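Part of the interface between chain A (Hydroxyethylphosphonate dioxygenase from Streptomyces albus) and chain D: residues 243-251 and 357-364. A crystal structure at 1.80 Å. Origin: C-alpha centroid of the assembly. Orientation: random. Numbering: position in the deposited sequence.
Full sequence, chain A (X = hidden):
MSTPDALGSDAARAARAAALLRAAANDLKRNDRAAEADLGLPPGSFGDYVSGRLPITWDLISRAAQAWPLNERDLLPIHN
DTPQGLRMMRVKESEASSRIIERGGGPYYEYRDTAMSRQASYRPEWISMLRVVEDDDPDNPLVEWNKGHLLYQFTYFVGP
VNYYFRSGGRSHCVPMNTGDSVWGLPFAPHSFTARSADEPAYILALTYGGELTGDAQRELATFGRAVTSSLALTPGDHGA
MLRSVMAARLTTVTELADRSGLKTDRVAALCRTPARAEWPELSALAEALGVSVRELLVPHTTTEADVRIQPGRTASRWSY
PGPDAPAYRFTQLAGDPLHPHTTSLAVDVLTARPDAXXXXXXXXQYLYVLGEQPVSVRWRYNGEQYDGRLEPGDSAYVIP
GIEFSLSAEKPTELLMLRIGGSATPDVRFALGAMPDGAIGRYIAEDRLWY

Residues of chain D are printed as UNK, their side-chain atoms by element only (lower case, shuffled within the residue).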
# COMPACT_ATOMS: atom_id res chain seq x y z
N ARG A 243 -14.70 -6.73 14.96
CA ARG A 243 -15.59 -5.56 15.03
C ARG A 243 -15.39 -4.64 13.83
O ARG A 243 -16.35 -4.08 13.28
CB ARG A 243 -15.37 -4.78 16.32
CG ARG A 243 -15.80 -5.51 17.61
CD ARG A 243 -15.86 -4.57 18.79
NE ARG A 243 -14.69 -3.70 18.91
CZ ARG A 243 -13.59 -4.02 19.59
NH1 ARG A 243 -13.49 -5.20 20.20
NH2 ARG A 243 -12.57 -3.17 19.67
N SER A 244 -14.14 -4.47 13.40
CA SER A 244 -13.86 -3.56 12.30
C SER A 244 -14.46 -4.07 10.99
O SER A 244 -15.00 -3.27 10.20
CB SER A 244 -12.35 -3.35 12.17
OG SER A 244 -12.06 -2.42 11.13
N VAL A 245 -14.36 -5.37 10.73
CA VAL A 245 -14.94 -5.91 9.50
C VAL A 245 -16.46 -5.89 9.57
O VAL A 245 -17.14 -5.61 8.57
CB VAL A 245 -14.39 -7.33 9.22
CG1 VAL A 245 -14.98 -7.89 7.92
CG2 VAL A 245 -12.87 -7.29 9.11
N MET A 246 -17.03 -6.15 10.75
CA MET A 246 -18.47 -6.03 10.90
C MET A 246 -18.94 -4.61 10.60
O MET A 246 -19.92 -4.41 9.88
CB MET A 246 -18.90 -6.45 12.30
CG MET A 246 -18.75 -7.94 12.56
SD MET A 246 -19.16 -8.36 14.27
CE MET A 246 -20.91 -7.98 14.30
N ALA A 247 -18.24 -3.61 11.14
CA ALA A 247 -18.60 -2.22 10.84
C ALA A 247 -18.44 -1.92 9.35
O ALA A 247 -19.24 -1.16 8.78
CB ALA A 247 -17.76 -1.27 11.68
N ALA A 248 -17.43 -2.49 8.70
CA ALA A 248 -17.21 -2.22 7.28
C ALA A 248 -18.34 -2.79 6.42
O ALA A 248 -18.64 -2.24 5.37
CB ALA A 248 -15.87 -2.80 6.83
N ARG A 249 -18.93 -3.90 6.85
CA ARG A 249 -20.07 -4.51 6.19
C ARG A 249 -21.41 -3.97 6.66
O ARG A 249 -22.44 -4.26 6.04
CB ARG A 249 -20.05 -6.03 6.41
CG ARG A 249 -18.94 -6.74 5.67
CD ARG A 249 -19.09 -6.61 4.16
NE ARG A 249 -18.07 -7.42 3.53
CZ ARG A 249 -16.88 -6.97 3.13
NH1 ARG A 249 -16.59 -5.68 3.24
NH2 ARG A 249 -16.00 -7.82 2.62
N LEU A 250 -21.43 -3.18 7.75
CA LEU A 250 -22.67 -2.68 8.33
C LEU A 250 -23.59 -3.85 8.70
O LEU A 250 -24.81 -3.79 8.53
CB LEU A 250 -23.37 -1.70 7.39
CG LEU A 250 -22.83 -0.27 7.54
CD1 LEU A 250 -23.35 0.65 6.46
CD2 LEU A 250 -23.19 0.26 8.91
N THR A 251 -22.99 -4.93 9.17
CA THR A 251 -23.77 -6.06 9.64
C THR A 251 -23.97 -5.90 11.15
O THR A 251 -23.49 -4.95 11.77
CB THR A 251 -23.10 -7.38 9.28
OG1 THR A 251 -23.99 -8.47 9.56
CG2 THR A 251 -21.83 -7.58 10.10
N UNK D 357 -27.11 6.63 14.05
CA UNK D 357 -25.79 6.88 13.47
C UNK D 357 -25.14 5.58 13.02
O UNK D 357 -25.20 4.55 13.69
c UNK D 357 -25.70 7.03 15.87
c UNK D 357 -25.01 7.52 14.62
c UNK D 357 -27.15 6.89 15.50
N UNK D 358 -24.56 5.63 11.83
CA UNK D 358 -23.75 4.53 11.33
C UNK D 358 -22.37 4.58 11.97
O UNK D 358 -21.75 5.65 12.00
c UNK D 358 -24.58 4.58 7.49
c UNK D 358 -25.78 3.34 9.32
c UNK D 358 -23.63 4.59 9.82
c UNK D 358 -24.91 4.56 8.98
N UNK D 359 -21.85 3.45 12.46
CA UNK D 359 -20.54 3.48 13.11
C UNK D 359 -19.47 3.94 12.13
O UNK D 359 -19.60 3.73 10.91
c UNK D 359 -21.61 1.35 13.38
c UNK D 359 -20.31 2.02 13.52
c UNK D 359 -22.39 2.09 12.36
N UNK D 360 -18.43 4.60 12.62
CA UNK D 360 -17.33 4.97 11.71
C UNK D 360 -16.62 3.73 11.18
O UNK D 360 -16.47 2.73 11.89
c UNK D 360 -16.89 5.65 13.99
c UNK D 360 -16.41 5.83 12.58
c UNK D 360 -18.32 5.24 13.94
N UNK D 361 -16.21 3.81 9.92
CA UNK D 361 -15.47 2.74 9.27
C UNK D 361 -14.12 3.26 8.79
O UNK D 361 -13.92 4.46 8.63
c UNK D 361 -16.27 2.15 8.09
c UNK D 361 -16.64 3.23 7.06
o UNK D 361 -15.47 1.15 7.43
N UNK D 362 -13.18 2.32 8.60
CA UNK D 362 -11.89 2.66 8.01
C UNK D 362 -11.98 2.92 6.51
O UNK D 362 -11.01 3.40 5.92
c UNK D 362 -10.84 -0.13 6.38
c UNK D 362 -11.93 -2.26 6.54
c UNK D 362 -12.00 -0.72 8.38
c UNK D 362 -11.26 0.21 7.66
c UNK D 362 -11.18 -1.36 5.81
c UNK D 362 -10.88 1.55 8.27
o UNK D 362 -12.25 -3.48 5.98
c UNK D 362 -12.34 -1.95 7.82
N UNK D 363 -13.10 2.58 5.90
CA UNK D 363 -13.32 2.78 4.47
C UNK D 363 -13.67 4.23 4.14
O UNK D 363 -14.27 4.94 4.94
c UNK D 363 -14.26 0.42 4.15
o UNK D 363 -16.43 0.06 5.08
c UNK D 363 -15.58 -0.30 4.26
n UNK D 363 -15.78 -1.31 3.42
c UNK D 363 -14.48 1.91 3.99
N UNK D 364 -13.31 4.64 2.92
CA UNK D 364 -13.98 5.77 2.28
C UNK D 364 -15.42 5.38 1.96
O UNK D 364 -15.74 4.20 1.81
c UNK D 364 -10.16 7.96 1.33
n UNK D 364 -11.47 7.90 1.22
c UNK D 364 -11.86 6.58 1.12
n UNK D 364 -9.68 6.74 1.31
c UNK D 364 -13.29 6.17 0.97
c UNK D 364 -10.72 5.85 1.17
O HOH W 1 -14.89 -0.55 9.87
O HOH W 2 -19.97 1.55 9.39

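Position 357 of chain D carries three side-chain carbons that close a ring onto the backbone nitrogen and lie out of reach of the chain A stretch; the ring identifies Pro D357. At position 358 there are four carbons, forked at the second, and one tip lies 4.0 Å from Leu A250 CD2. An acyclic, all-carbon side chain with this fork is leucine, and the tip is CD2 of Leu D358.

Position 359 again shows three carbons closed onto the backbone nitrogen, with the ring carbon bonded to that nitrogen 4.0 Å from Leu A250 CD2. This is Pro D359, whose CD makes the contact. The same ring pattern recurs at position 360, but here CA-to-CB points away from chain A, and the approach is made by the backbone instead: the O of position 360 lies 4.2 Å from Ala A247 CB. This is Pro D360.

At position 361 one carbon carries an oxygen and a second carbon, and the oxygen stands 3.8 Å from Ala A248 CA. The branched hydroxyl side chain is that of Thr D361, with OG1 facing the helix. Position 362 has one carbon followed by a six-carbon ring bearing an oxygen; one ring carbon comes 3.2 Å from Ser A244 OG and another 3.8 Å from Ala A248 CB, both approaches oblique to the ring. This is Tyr D362, the atoms being CD2 and CE2 respectively.

Position 363 has a chain of three carbons, the last carrying one oxygen and one nitrogen, and the side-chain oxygen lies 3.2 Å from Ala A248 O. The terminal amide at this length is that of Gln D363, and the oxygen is OE1. Both facing atoms are acceptors, so no hydrogen bond forms. OE1 instead accepts a 2.8 Å hydrogen bond from Thr D361 OG1, while Gln D363 N donates to the same OG1 at 3.2 Å. Position 364, one carbon and a five-membered ring of three carbons and two nitrogens, is beyond reach of this stretch; it is His D364.

The contact thus joins the end of a helix to an irregular, proline-rich segment without any direct hydrogen bond between them. The small side chain of Ala A248 points toward chain D, and Ala A248 CA lies 5.6 Å from Thr D361 CA. Past the helix, Leu A250 adopts positive phi and packs against Leu D358 and Pro D359. Two waters supply the polar links: water 1 donates to Ser A244 O (2.7 Å) and Thr D361 OG1 (3.0 Å), and water 2 to Ala A247 O (2.9 Å) and Pro D359 O (2.7 Å). Water 2 joins two backbone carbonyls, which cannot bond to each other directly; Thr D361 OG1 gives its proton to Gln D363 OE1 and meets water 1 as an acceptor.

Chain D, residues 357-364: PLPPTYQH
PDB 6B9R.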